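Long-range contacts in halohydrin epoxidase A (Corynebacterium sp., PDB 4Z9F), which probably catalyses the reversible conversion of vicinal halohydrins into epoxides with release of hydrogen halide: residues Ile3-Ala9 / Tyr26-Asp32; Pro59-Val63 / Leu112-Ala117; Gly126-Ile132 / Ile220-Arg226. The protein carries 1 engineered substitution. All blocks are in the same frame, centred on the assembly; numbering follows the deposited sequence.

How the contacts relate
The three contacts belong to one Rossmann-type fold and follow in series along the chain. Contact 1 joins strands 3-6 and 27-30, neighbours in the central parallel sheet. Contact 2 packs the start of helix 62-67 on helix 96-123. Contact 3 sets strand 127-132 of the same sheet against helix 213-224. The centres of contacts 1 and 2, and of contacts 1 and 3, are about 13 Å apart; those of contacts 2 and 3 are about 16 Å apart. Leu62 bridges contacts 1 and 2 by touching Thr7 and His31. Tyr26 reaches Ala224 of contact 3. Helices 62-67 and 96-123 lie on one face of the sheet and helix 213-224 on the other, forming a three-layer alpha-beta-alpha sandwich.

Contact 1 of 3, residues Ile3-Ala9 / Tyr26-Asp32; sequences IALVTHA and YTVVCHD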
ATOM      1  N   ILE C   3      15.815  26.014 -16.472  1.00 24.92           N
ATOM      2  CA  ILE C   3      16.829  24.986 -16.675  1.00 24.98           C
ATOM      3  C   ILE C   3      16.314  23.683 -16.092  1.00 25.58           C
ATOM      4  O   ILE C   3      15.775  23.664 -14.974  1.00 22.26           O
ATOM      5  CB  ILE C   3      18.166  25.373 -16.026  1.00 27.63           C
ATOM      6  CG1 ILE C   3      18.493  26.852 -16.299  1.00 28.83           C
ATOM      7  CG2 ILE C   3      19.267  24.454 -16.521  1.00 26.11           C
ATOM      8  CD1 ILE C   3      18.473  27.224 -17.750  1.00 33.16           C
ATOM      9  N   ALA C   4      16.471  22.601 -16.845  1.00 24.07           N
ATOM     10  CA  ALA C   4      16.214  21.257 -16.356  1.00 22.56           C
ATOM     11  C   ALA C   4      17.463  20.413 -16.534  1.00 24.53           C
ATOM     12  O   ALA C   4      18.246  20.618 -17.471  1.00 28.04           O
ATOM     13  CB  ALA C   4      15.032  20.599 -17.086  1.00 21.36           C
ATOM     14  N   LEU C   5      17.664  19.494 -15.599  1.00 20.19           N
ATOM     15  CA  LEU C   5      18.702  18.483 -15.680  1.00 19.53           C
ATOM     16  C   LEU C   5      18.010  17.136 -15.858  1.00 24.98           C
ATOM     17  O   LEU C   5      17.073  16.823 -15.119  1.00 21.93           O
ATOM     18  CB  LEU C   5      19.575  18.484 -14.427  1.00 20.28           C
ATOM     19  CG  LEU C   5      20.507  17.285 -14.234  1.00 22.38           C
ATOM     20  CD1 LEU C   5      21.548  17.190 -15.354  1.00 23.14           C
ATOM     21  CD2 LEU C   5      21.175  17.333 -12.870  1.00 23.84           C
ATOM     22  N   VAL C   6      18.436  16.376 -16.869  1.00 22.14           N
ATOM     23  CA  VAL C   6      17.899  15.045 -17.158  1.00 21.54           C
ATOM     24  C   VAL C   6      19.070  14.080 -17.226  1.00 22.59           C
ATOM     25  O   VAL C   6      19.985  14.268 -18.037  1.00 24.00           O
ATOM     26  CB  VAL C   6      17.104  15.009 -18.474  1.00 20.78           C
ATOM     27  CG1 VAL C   6      16.654  13.569 -18.789  1.00 22.64           C
ATOM     28  CG2 VAL C   6      15.917  15.982 -18.433  1.00 19.83           C
ATOM     29  N   THR C   7      19.054  13.055 -16.381  1.00 20.37           N
ATOM     30  CA  THR C   7      20.122  12.076 -16.428  1.00 23.17           C
ATOM     31  C   THR C   7      19.779  10.980 -17.440  1.00 24.25           C
ATOM     32  O   THR C   7      18.626  10.826 -17.857  1.00 21.43           O
ATOM     33  CB  THR C   7      20.364  11.475 -15.049  1.00 26.82           C
ATOM     34  OG1 THR C   7      19.161  10.846 -14.594  1.00 21.82           O
ATOM     35  CG2 THR C   7      20.759  12.564 -14.067  1.00 24.25           C
ATOM     36  N   HIS C   8      20.807  10.238 -17.843  1.00 25.78           N
ATOM     37  CA  HIS C   8      20.683   9.130 -18.802  1.00 28.52           C
ATOM     38  C   HIS C   8      19.752   9.496 -19.955  1.00 25.44           C
ATOM     39  O   HIS C   8      18.796   8.785 -20.276  1.00 26.50           O
ATOM     40  CB  HIS C   8      20.221   7.863 -18.087  1.00 23.78           C
ATOM     41  CG  HIS C   8      21.176   7.386 -17.039  1.00 26.44           C
ATOM     42  ND1 HIS C   8      22.364   6.757 -17.345  1.00 23.34           N
ATOM     43  CD2 HIS C   8      21.113   7.433 -15.688  1.00 27.01           C
ATOM     44  CE1 HIS C   8      22.991   6.438 -16.228  1.00 23.97           C
ATOM     45  NE2 HIS C   8      22.252   6.834 -15.207  1.00 26.45           N
ATOM     46  N   ALA C   9      20.059  10.635 -20.595  1.00 22.62           N
ATOM     47  CA  ALA C   9      19.114  11.295 -21.490  1.00 22.74           C
ATOM     48  C   ALA C   9      18.754  10.467 -22.717  1.00 22.88           C
ATOM     49  O   ALA C   9      17.744  10.759 -23.369  1.00 24.15           O
ATOM     50  CB  ALA C   9      19.672  12.649 -21.937  1.00 23.71           C
ATOM     51  N   TYR C  26      11.995  24.983 -21.669  1.00 23.60           N
ATOM     52  CA  TYR C  26      13.200  24.804 -20.873  1.00 25.76           C
ATOM     53  C   TYR C  26      14.449  24.700 -21.746  1.00 29.50           C
ATOM     54  O   TYR C  26      14.413  24.227 -22.883  1.00 24.84           O
ATOM     55  CB  TYR C  26      13.119  23.534 -20.021  1.00 24.18           C
ATOM     56  CG  TYR C  26      12.156  23.573 -18.846  1.00 21.98           C
ATOM     57  CD1 TYR C  26      10.793  23.684 -19.050  1.00 24.25           C
ATOM     58  CD2 TYR C  26      12.618  23.449 -17.541  1.00 21.63           C
ATOM     59  CE1 TYR C  26       9.901  23.701 -17.986  1.00 25.19           C
ATOM     60  CE2 TYR C  26      11.735  23.461 -16.468  1.00 23.19           C
ATOM     61  CZ  TYR C  26      10.373  23.587 -16.706  1.00 25.51           C
ATOM     62  OH  TYR C  26       9.471  23.608 -15.662  1.00 25.16           O
ATOM     63  N   THR C  27      15.571  25.110 -21.173  1.00 27.48           N
ATOM     64  CA  THR C  27      16.868  24.630 -21.615  1.00 26.53           C
ATOM     65  C   THR C  27      17.141  23.341 -20.855  1.00 26.68           C
ATOM     66  O   THR C  27      17.181  23.339 -19.618  1.00 24.58           O
ATOM     67  CB  THR C  27      17.956  25.673 -21.360  1.00 29.51           C
ATOM     68  OG1 THR C  27      17.622  26.867 -22.069  1.00 24.80           O
ATOM     69  CG2 THR C  27      19.310  25.169 -21.835  1.00 30.25           C
ATOM     70  N   VAL C  28      17.299  22.245 -21.581  1.00 25.40           N
ATOM     71  CA  VAL C  28      17.474  20.940 -20.966  1.00 23.85           C
ATOM     72  C   VAL C  28      18.950  20.578 -21.007  1.00 24.95           C
ATOM     73  O   VAL C  28      19.499  20.277 -22.073  1.00 28.48           O
ATOM     74  CB  VAL C  28      16.611  19.875 -21.652  1.00 24.17           C
ATOM     75  CG1 VAL C  28      16.745  18.562 -20.903  1.00 24.46           C
ATOM     76  CG2 VAL C  28      15.147  20.345 -21.708  1.00 22.30           C
ATOM     77  N   VAL C  29      19.587  20.596 -19.839  1.00 23.26           N
ATOM     78  CA  VAL C  29      20.962  20.139 -19.672  1.00 25.28           C
ATOM     79  C   VAL C  29      20.947  18.633 -19.410  1.00 27.59           C
ATOM     80  O   VAL C  29      20.252  18.162 -18.503  1.00 25.42           O
ATOM     81  CB  VAL C  29      21.640  20.891 -18.515  1.00 25.70           C
ATOM     82  CG1 VAL C  29      23.040  20.407 -18.324  1.00 23.68           C
ATOM     83  CG2 VAL C  29      21.601  22.386 -18.763  1.00 27.64           C
ATOM     84  N   CYS C  30      21.728  17.877 -20.187  1.00 27.35           N
ATOM     85  CA  CYS C  30      21.585  16.429 -20.275  1.00 26.27           C
ATOM     86  C   CYS C  30      22.857  15.697 -19.875  1.00 31.50           C
ATOM     87  O   CYS C  30      23.960  16.078 -20.281  1.00 32.40           O
ATOM     88  CB  CYS C  30      21.199  16.017 -21.702  1.00 27.30           C
ATOM     89  SG  CYS C  30      19.615  16.663 -22.213  1.00 26.91           S
ATOM     90  N   HIS C  31      22.688  14.628 -19.096  1.00 25.42           N
ATOM     91  CA  HIS C  31      23.752  13.697 -18.768  1.00 29.64           C
ATOM     92  C   HIS C  31      23.503  12.389 -19.506  1.00 29.80           C
ATOM     93  O   HIS C  31      22.354  12.000 -19.739  1.00 28.60           O
ATOM     94  CB  HIS C  31      23.833  13.456 -17.253  1.00 26.74           C
ATOM     95  CG  HIS C  31      24.359  12.106 -16.865  1.00 23.60           C
ATOM     96  ND1 HIS C  31      23.566  10.977 -16.827  1.00 25.97           N
ATOM     97  CD2 HIS C  31      25.591  11.711 -16.461  1.00 30.03           C
ATOM     98  CE1 HIS C  31      24.291   9.945 -16.436  1.00 26.37           C
ATOM     99  NE2 HIS C  31      25.525  10.363 -16.205  1.00 28.92           N
ATOM    100  N   ASP C  32      24.592  11.728 -19.890  1.00 31.98           N
ATOM    101  CA  ASP C  32      24.518  10.390 -20.463  1.00 28.69           C
ATOM    102  C   ASP C  32      25.907   9.776 -20.403  1.00 31.05           C
ATOM    103  O   ASP C  32      26.915  10.489 -20.445  1.00 33.59           O
ATOM    104  CB  ASP C  32      23.983  10.417 -21.898  1.00 29.45           C
ATOM    105  CG  ASP C  32      23.587   9.031 -22.403  1.00 30.81           C
ATOM    106  OD1 ASP C  32      24.320   8.465 -23.246  1.00 28.89           O
ATOM    107  OD2 ASP C  32      22.541   8.502 -21.946  1.00 30.37           O
TER
HETATM  108  O   HOH W   1      23.807   6.785 -19.733  1.00 24.18           O
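Strands 3-6 and 27-30 run parallel, pairing Ile3 with Thr27 through Val6 with Cys30. Their axes approach to 4.6 Å and are twisted by 29°. Four backbone hydrogen bonds form the ladder: Ala4 N to Thr27 O, Val29 N to Ala4 O, Val6 N to Val29 O and His31 N to Val6 O. The strands belong to a beta-alpha-beta unit whose helix 14-23 covers the face carrying Ala4, Val6, Val28 and Cys30. On that face Val6 CG2 meets Val28 CG1 at 3.7 Å. Tyr26 CD2 lies 3.8 Å from Ala4 CB, and the Tyr26 hydroxyl is bonded to Asp74. The other face holds Ile3, Leu5 and Val29, with Ile3 CG2 and Val29 CG2 3.8 Å apart. Helix 62-67 packs there on Leu5 and Val29.

Past Val6 and Cys30 the two segments stay joined through His31. Its CG is anti to the backbone N (chi1 151°), which lays the ring alongside the turn at Thr7 and His8. His31 ND1 accepts the backbone N-H of His8 at 3.0 Å, in the ring plane and almost straight (176°). The ring then meets His8 in a T-shaped stack: His31 CE1 sits 3.7 Å above the centre of the His8 ring. His31 O is used as well, accepting Ala9 N at 2.8 Å. A water lies 2.8 Å from His8 ND1 and makes a weak bond to Asp32 OD2, while Asp32 OD1 is hydrogen-bonded to Ser34 OG.

In related NAD(P)-dependent short-chain dehydrogenases/reductases, the turn after the first strand helps bind the dinucleotide; halohydrin lyases work without that cofactor. Here the turn is clasped by His31 of the neighbouring segment. Because ND1 receives an N-H, a neutral His31 would carry its proton on NE2.

Contact 2 of 3, residues Pro59-Val63 / Leu112-Ala117; sequences PERLV and LLLQSA
The carboxylate of Glu60 is the flat group that meets the other segment: its OE2 comes to 4.1 Å from Leu112 CD1. The contact lies on one side of a Rossmann-type fold, where residues 59-63, leading into helix 62-67, pack on the second half of the long helix 96-123. Glu60 CG sits over its own backbone, flanked by N and C (chi1 62°). The chain is then bent about the CB-CG bond, which turns the carboxylate back alongside Leu112. The puckered ring of Pro59 lies beside the same leucine, with Pro59 CG 4.0 Å from Leu112 CB, and the two side chains run alongside each other.

Leu113 and Val63 meet at the inner side, towards the sheet. Leu113 CD1 touches Val63 CG2 at 3.9 Å and also approaches Leu62 CB. The same Val63 CG2 packs on Ala117 CB at 3.8 Å. Beneath them, strand 73-79 closes the interface, with Ile73 on Val63 and Ile76 on Leu113 and Ala117. Gln115 of the long helix bonds through NE2 to Thr94 O and Ile91 O of the second subunit.

Between the two segments the polar link is a water. It donates to Pro59 O at 2.6 Å, accepts Val63 N and donates to Ser116 OG. The first turn of helix 62-67 is in this way tied to helix 96-123. Ser116 OG in turn gives its own proton to Leu113 O, one turn back in its helix, at 2.7 Å.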
ATOM      1  N   PRO C  59      27.620  11.330 -10.306  1.00 27.57           N
ATOM      2  CA  PRO C  59      26.320  11.895  -9.926  1.00 27.51           C
ATOM      3  C   PRO C  59      26.442  13.115  -9.036  1.00 27.88           C
ATOM      4  O   PRO C  59      25.636  14.039  -9.168  1.00 24.10           O
ATOM      5  CB  PRO C  59      25.628  10.727  -9.209  1.00 26.72           C
ATOM      6  CG  PRO C  59      26.747   9.873  -8.715  1.00 28.66           C
ATOM      7  CD  PRO C  59      27.834   9.984  -9.744  1.00 30.49           C
ATOM      8  N   GLU C  60      27.438  13.158  -8.145  1.00 28.74           N
ATOM      9  CA  GLU C  60      27.585  14.285  -7.229  1.00 28.57           C
ATOM     10  C   GLU C  60      28.056  15.552  -7.922  1.00 30.65           C
ATOM     11  O   GLU C  60      28.035  16.619  -7.301  1.00 27.92           O
ATOM     12  CB  GLU C  60      28.567  13.936  -6.110  1.00 29.56           C
ATOM     13  CG  GLU C  60      29.970  13.631  -6.616  1.00 33.26           C
ATOM     14  CD  GLU C  60      30.275  12.143  -6.683  1.00 40.29           C
ATOM     15  OE1 GLU C  60      31.337  11.733  -6.165  1.00 44.38           O
ATOM     16  OE2 GLU C  60      29.459  11.379  -7.242  1.00 33.39           O
ATOM     17  N   ARG C  61      28.488  15.466  -9.179  1.00 30.33           N
ATOM     18  CA  ARG C  61      29.002  16.631  -9.886  1.00 33.37           C
ATOM     19  C   ARG C  61      28.045  17.180 -10.933  1.00 28.63           C
ATOM     20  O   ARG C  61      28.301  18.261 -11.473  1.00 30.24           O
ATOM     21  CB  ARG C  61      30.353  16.296 -10.539  1.00 33.51           C
ATOM     22  CG  ARG C  61      31.474  16.114  -9.520  1.00 38.23           C
ATOM     23  CD  ARG C  61      32.694  15.428 -10.106  1.00 46.10           C
ATOM     24  NE  ARG C  61      33.753  15.286  -9.107  1.00 49.35           N
ATOM     25  CZ  ARG C  61      35.045  15.148  -9.397  1.00 56.39           C
ATOM     26  NH1 ARG C  61      35.450  15.126 -10.662  1.00 52.86           N
ATOM     27  NH2 ARG C  61      35.933  15.027  -8.417  1.00 55.36           N
ATOM     28  N   LEU C  62      26.932  16.493 -11.206  1.00 28.42           N
ATOM     29  CA  LEU C  62      26.029  16.931 -12.266  1.00 24.74           C
ATOM     30  C   LEU C  62      25.371  18.267 -11.959  1.00 25.46           C
ATOM     31  O   LEU C  62      25.093  19.043 -12.880  1.00 24.85           O
ATOM     32  CB  LEU C  62      24.946  15.877 -12.502  1.00 27.84           C
ATOM     33  CG  LEU C  62      25.471  14.540 -13.003  1.00 25.66           C
ATOM     34  CD1 LEU C  62      24.306  13.592 -13.173  1.00 25.60           C
ATOM     35  CD2 LEU C  62      26.245  14.731 -14.319  1.00 28.89           C
ATOM     36  N   VAL C  63      25.080  18.547 -10.691  1.00 26.10           N
ATOM     37  CA  VAL C  63      24.364  19.780 -10.384  1.00 27.49           C
ATOM     38  C   VAL C  63      25.268  20.986 -10.618  1.00 27.41           C
ATOM     39  O   VAL C  63      24.868  21.959 -11.263  1.00 24.86           O
ATOM     40  CB  VAL C  63      23.805  19.747  -8.950  1.00 27.91           C
ATOM     41  CG1 VAL C  63      23.285  21.114  -8.550  1.00 29.36           C
ATOM     42  CG2 VAL C  63      22.685  18.710  -8.841  1.00 23.27           C
ATOM     43  N   LEU C 112      23.175  10.121  -4.219  1.00 20.34           N
ATOM     44  CA  LEU C 112      24.300  11.050  -4.315  1.00 23.66           C
ATOM     45  C   LEU C 112      23.930  12.279  -5.132  1.00 23.21           C
ATOM     46  O   LEU C 112      24.361  13.394  -4.816  1.00 24.48           O
ATOM     47  CB  LEU C 112      25.524  10.357  -4.927  1.00 23.56           C
ATOM     48  CG  LEU C 112      26.193   9.251  -4.107  1.00 24.13           C
ATOM     49  CD1 LEU C 112      27.433   8.738  -4.819  1.00 26.64           C
ATOM     50  CD2 LEU C 112      26.532   9.725  -2.702  1.00 25.29           C
ATOM     51  N   LEU C 113      23.145  12.096  -6.200  1.00 24.41           N
ATOM     52  CA  LEU C 113      22.663  13.237  -6.971  1.00 19.38           C
ATOM     53  C   LEU C 113      21.771  14.131  -6.120  1.00 24.14           C
ATOM     54  O   LEU C 113      21.985  15.345  -6.044  1.00 23.77           O
ATOM     55  CB  LEU C 113      21.905  12.758  -8.207  1.00 22.24           C
ATOM     56  CG  LEU C 113      21.127  13.824  -8.987  1.00 19.17           C
ATOM     57  CD1 LEU C 113      22.080  14.875  -9.535  1.00 21.32           C
ATOM     58  CD2 LEU C 113      20.363  13.188 -10.130  1.00 22.32           C
ATOM     59  N   LEU C 114      20.760  13.544  -5.468  1.00 21.86           N
ATOM     60  CA  LEU C 114      19.877  14.332  -4.608  1.00 22.91           C
ATOM     61  C   LEU C 114      20.657  15.039  -3.499  1.00 21.05           C
ATOM     62  O   LEU C 114      20.397  16.212  -3.207  1.00 20.22           O
ATOM     63  CB  LEU C 114      18.782  13.439  -4.010  1.00 20.75           C
ATOM     64  CG  LEU C 114      17.827  14.094  -3.008  1.00 23.17           C
ATOM     65  CD1 LEU C 114      16.987  15.185  -3.662  1.00 17.08           C
ATOM     66  CD2 LEU C 114      16.940  13.052  -2.328  1.00 20.32           C
ATOM     67  N   GLN C 115      21.611  14.339  -2.867  1.00 20.41           N
ATOM     68  CA  GLN C 115      22.391  14.940  -1.783  1.00 23.16           C
ATOM     69  C   GLN C 115      23.080  16.208  -2.259  1.00 22.86           C
ATOM     70  O   GLN C 115      23.031  17.246  -1.589  1.00 24.06           O
ATOM     71  CB  GLN C 115      23.424  13.939  -1.242  1.00 21.64           C
ATOM     72  CG  GLN C 115      24.349  14.496  -0.152  1.00 23.13           C
ATOM     73  CD  GLN C 115      25.414  13.504   0.332  1.00 23.87           C
ATOM     74  OE1 GLN C 115      26.178  12.953  -0.462  1.00 23.99           O
ATOM     75  NE2 GLN C 115      25.477  13.293   1.655  1.00 22.59           N
ATOM     76  N   SER C 116      23.728  16.133  -3.428  1.00 22.98           N
ATOM     77  CA  SER C 116      24.436  17.276  -3.998  1.00 22.50           C
ATOM     78  C   SER C 116      23.492  18.402  -4.397  1.00 22.83           C
ATOM     79  O   SER C 116      23.927  19.549  -4.499  1.00 26.14           O
ATOM     80  CB  SER C 116      25.242  16.831  -5.228  1.00 21.39           C
ATOM     81  OG  SER C 116      24.391  16.614  -6.347  1.00 23.58           O
ATOM     82  N   ALA C 117      22.214  18.108  -4.614  1.00 24.33           N
ATOM     83  CA  ALA C 117      21.283  19.104  -5.136  1.00 18.77           C
ATOM     84  C   ALA C 117      20.594  19.926  -4.049  1.00 20.18           C
ATOM     85  O   ALA C 117      20.116  21.028  -4.341  1.00 23.78           O
ATOM     86  CB  ALA C 117      20.216  18.414  -5.999  1.00 24.89           C
TER
HETATM   87  O   HOH W   2      25.192  16.592  -8.705  1.00 25.51           O

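Contact 3 of 3, residues Gly126-Ile132 / Ile220-Arg226; sequences GASVIFI and ITFLASR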
ATOM      1  N   GLY C 126      13.805  26.532  -4.250  1.00 24.98           N
ATOM      2  CA  GLY C 126      13.067  25.316  -4.525  1.00 23.98           C
ATOM      3  C   GLY C 126      13.228  24.857  -5.965  1.00 25.68           C
ATOM      4  O   GLY C 126      13.843  25.518  -6.806  1.00 24.30           O
ATOM      5  N   ALA C 127      12.628  23.695  -6.229  1.00 18.77           N
ATOM      6  CA  ALA C 127      12.697  23.034  -7.524  1.00 18.34           C
ATOM      7  C   ALA C 127      11.867  21.761  -7.471  1.00 20.46           C
ATOM      8  O   ALA C 127      11.339  21.402  -6.412  1.00 24.71           O
ATOM      9  CB  ALA C 127      14.133  22.687  -7.921  1.00 20.49           C
ATOM     10  N   SER C 128      11.746  21.078  -8.603  1.00 21.14           N
ATOM     11  CA  SER C 128      11.137  19.757  -8.649  1.00 20.02           C
ATOM     12  C   SER C 128      12.211  18.723  -8.957  1.00 22.84           C
ATOM     13  O   SER C 128      13.070  18.930  -9.819  1.00 22.12           O
ATOM     14  CB  SER C 128      10.020  19.687  -9.695  1.00 17.93           C
ATOM     15  OG  SER C 128       8.980  20.599  -9.407  1.00 23.14           O
ATOM     16  N   VAL C 129      12.179  17.617  -8.225  1.00 20.48           N
ATOM     17  CA  VAL C 129      13.083  16.511  -8.448  1.00 18.18           C
ATOM     18  C   VAL C 129      12.180  15.311  -8.698  1.00 25.38           C
ATOM     19  O   VAL C 129      11.445  14.883  -7.795  1.00 18.45           O
ATOM     20  CB  VAL C 129      14.034  16.286  -7.263  1.00 22.20           C
ATOM     21  CG1 VAL C 129      15.069  15.236  -7.590  1.00 20.68           C
ATOM     22  CG2 VAL C 129      14.727  17.608  -6.860  1.00 20.03           C
ATOM     23  N   ILE C 130      12.193  14.808  -9.933  1.00 21.29           N
ATOM     24  CA  ILE C 130      11.312  13.728 -10.367  1.00 21.11           C
ATOM     25  C   ILE C 130      12.166  12.499 -10.611  1.00 25.38           C
ATOM     26  O   ILE C 130      13.067  12.523 -11.458  1.00 22.66           O
ATOM     27  CB  ILE C 130      10.531  14.117 -11.629  1.00 23.10           C
ATOM     28  CG1 ILE C 130       9.702  15.366 -11.354  1.00 22.86           C
ATOM     29  CG2 ILE C 130       9.632  12.966 -12.076  1.00 23.37           C
ATOM     30  CD1 ILE C 130       9.283  16.082 -12.578  1.00 18.29           C
ATOM     31  N   PHE C 131      11.890  11.426  -9.874  1.00 20.34           N
ATOM     32  CA  PHE C 131      12.650  10.194  -9.988  1.00 20.47           C
ATOM     33  C   PHE C 131      11.883   9.226 -10.879  1.00 20.70           C
ATOM     34  O   PHE C 131      10.714   8.923 -10.610  1.00 22.85           O
ATOM     35  CB  PHE C 131      12.906   9.581  -8.611  1.00 18.17           C
ATOM     36  CG  PHE C 131      13.853  10.380  -7.766  1.00 17.93           C
ATOM     37  CD1 PHE C 131      13.413  11.493  -7.056  1.00 19.74           C
ATOM     38  CD2 PHE C 131      15.185  10.007  -7.663  1.00 16.96           C
ATOM     39  CE1 PHE C 131      14.296  12.226  -6.257  1.00 15.50           C
ATOM     40  CE2 PHE C 131      16.075  10.748  -6.878  1.00 21.84           C
ATOM     41  CZ  PHE C 131      15.627  11.852  -6.174  1.00 19.13           C
ATOM     42  N   ILE C 132      12.521   8.766 -11.951  1.00 18.10           N
ATOM     43  CA  ILE C 132      11.934   7.721 -12.781  1.00 19.50           C
ATOM     44  C   ILE C 132      12.373   6.388 -12.205  1.00 20.51           C
ATOM     45  O   ILE C 132      13.568   6.077 -12.172  1.00 20.30           O
ATOM     46  CB  ILE C 132      12.347   7.852 -14.255  1.00 19.19           C
ATOM     47  CG1 ILE C 132      12.263   9.305 -14.723  1.00 19.07           C
ATOM     48  CG2 ILE C 132      11.470   6.930 -15.126  1.00 21.72           C
ATOM     49  CD1 ILE C 132      10.868   9.909 -14.856  1.00 18.32           C
ATOM     50  N   ILE C 220       5.467  14.739 -16.758  1.00 20.08           N
ATOM     51  CA  ILE C 220       6.688  15.361 -16.255  1.00 18.21           C
ATOM     52  C   ILE C 220       6.575  16.886 -16.279  1.00 21.47           C
ATOM     53  O   ILE C 220       6.975  17.561 -15.324  1.00 20.34           O
ATOM     54  CB  ILE C 220       7.903  14.851 -17.054  1.00 23.30           C
ATOM     55  CG1 ILE C 220       8.274  13.436 -16.596  1.00 21.62           C
ATOM     56  CG2 ILE C 220       9.095  15.789 -16.904  1.00 21.32           C
ATOM     57  CD1 ILE C 220       9.422  12.804 -17.373  1.00 21.24           C
ATOM     58  N   THR C 221       6.039  17.458 -17.360  1.00 20.77           N
ATOM     59  CA  THR C 221       5.940  18.915 -17.396  1.00 20.79           C
ATOM     60  C   THR C 221       4.822  19.423 -16.492  1.00 23.06           C
ATOM     61  O   THR C 221       4.908  20.546 -15.974  1.00 19.87           O
ATOM     62  CB  THR C 221       5.747  19.431 -18.828  1.00 23.84           C
ATOM     63  OG1 THR C 221       4.559  18.881 -19.410  1.00 26.94           O
ATOM     64  CG2 THR C 221       6.955  19.088 -19.695  1.00 23.74           C
ATOM     65  N   PHE C 222       3.770  18.620 -16.281  1.00 19.42           N
ATOM     66  CA  PHE C 222       2.763  18.984 -15.292  1.00 18.81           C
ATOM     67  C   PHE C 222       3.363  19.022 -13.894  1.00 17.35           C
ATOM     68  O   PHE C 222       3.106  19.961 -13.128  1.00 20.49           O
ATOM     69  CB  PHE C 222       1.584  18.009 -15.339  1.00 19.78           C
ATOM     70  CG  PHE C 222       0.549  18.267 -14.277  1.00 18.97           C
ATOM     71  CD1 PHE C 222      -0.320  19.337 -14.391  1.00 24.46           C
ATOM     72  CD2 PHE C 222       0.442  17.435 -13.180  1.00 21.74           C
ATOM     73  CE1 PHE C 222      -1.279  19.581 -13.436  1.00 22.24           C
ATOM     74  CE2 PHE C 222      -0.534  17.682 -12.197  1.00 24.80           C
ATOM     75  CZ  PHE C 222      -1.383  18.756 -12.338  1.00 21.39           C
ATOM     76  N   LEU C 223       4.188  18.025 -13.549  1.00 20.75           N
ATOM     77  CA  LEU C 223       4.862  18.061 -12.255  1.00 17.23           C
ATOM     78  C   LEU C 223       5.833  19.236 -12.178  1.00 21.07           C
ATOM     79  O   LEU C 223       5.832  19.982 -11.194  1.00 19.72           O
ATOM     80  CB  LEU C 223       5.583  16.739 -11.978  1.00 17.89           C
ATOM     81  CG  LEU C 223       4.648  15.526 -11.805  1.00 16.13           C
ATOM     82  CD1 LEU C 223       5.428  14.249 -11.546  1.00 17.26           C
ATOM     83  CD2 LEU C 223       3.615  15.752 -10.687  1.00 18.29           C
ATOM     84  N   ALA C 224       6.632  19.447 -13.227  1.00 22.30           N
ATOM     85  CA  ALA C 224       7.623  20.526 -13.213  1.00 21.08           C
ATOM     86  C   ALA C 224       6.998  21.907 -13.073  1.00 20.95           C
ATOM     87  O   ALA C 224       7.685  22.837 -12.634  1.00 21.76           O
ATOM     88  CB  ALA C 224       8.471  20.478 -14.489  1.00 19.75           C
ATOM     89  N   SER C 225       5.719  22.061 -13.439  1.00 18.04           N
ATOM     90  CA  SER C 225       5.029  23.349 -13.378  1.00 21.48           C
ATOM     91  C   SER C 225       4.716  23.785 -11.953  1.00 22.63           C
ATOM     92  O   SER C 225       4.478  24.977 -11.721  1.00 24.17           O
ATOM     93  CB  SER C 225       3.712  23.282 -14.157  1.00 24.69           C
ATOM     94  OG  SER C 225       2.678  22.689 -13.367  1.00 24.13           O
ATOM     95  N   ARG C 226       4.674  22.844 -11.014  1.00 18.63           N
ATOM     96  CA  ARG C 226       4.324  23.042  -9.607  1.00 18.39           C
ATOM     97  C   ARG C 226       2.886  23.534  -9.417  1.00 22.48           C
ATOM     98  O   ARG C 226       2.513  23.937  -8.304  1.00 25.82           O
ATOM     99  CB  ARG C 226       5.307  24.003  -8.908  1.00 22.68           C
ATOM    100  CG  ARG C 226       6.789  23.691  -9.159  1.00 21.17           C
ATOM    101  CD  ARG C 226       7.742  24.611  -8.344  1.00 23.70           C
ATOM    102  NE  ARG C 226       9.058  24.765  -8.982  1.00 25.61           N
ATOM    103  CZ  ARG C 226      10.005  25.620  -8.586  1.00 30.51           C
ATOM    104  NH1 ARG C 226       9.807  26.406  -7.528  1.00 24.07           N
ATOM    105  NH2 ARG C 226      11.157  25.698  -9.250  1.00 25.81           N
TER
HETATM  106  O   HOH W   3      13.713  27.029  -9.099  1.00 29.16           O
HETATM  107  O   HOH W   4       6.518  20.419  -8.599  1.00 20.26           O
HETATM  108  O   HOH W   5       9.796  22.770 -10.915  1.00 21.86           O
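Strand 127-132 and helix segment 220-224 run roughly antiparallel, at 148°, with their axes 9.2 Å apart at closest. Ile130 is the main apolar link: its CD1 lies 3.8 Å from Leu223 CB. The side chain is extended at CG1 (chi2 161°), which carries CD1 out to the helix. Ile132 CD1 meets Ile220 CD1 at 4.1 Å, the two side chains crossing at about a right angle.

Nearer the start of the strand, waters take over. One links Ser128 OG to Leu223 O, donating to the latter at 2.7 Å. A second is bonded to Ser128 OG and accepts Arg226 NE at 2.9 Å. A third joins Gly126 O to Arg226 NH2. Ala127 CA lies over one face of the Arg226 guanidinium, toward its rim, 3.5 Å above the plane. The second and third waters sit at its edge, in plane.

Arg226 follows the end of helix 213-224 with positive phi and forms a salt bridge with Asp74 of strand 73-79, which with those waters helps hold the group's orientation. Strand 127-132 lies between strands 73-79 and 170-177. Across from helix 213-224, helix 96-123 packs on Val129 and Phe131, while Phe222 stacks on Phe222 of the third subunit.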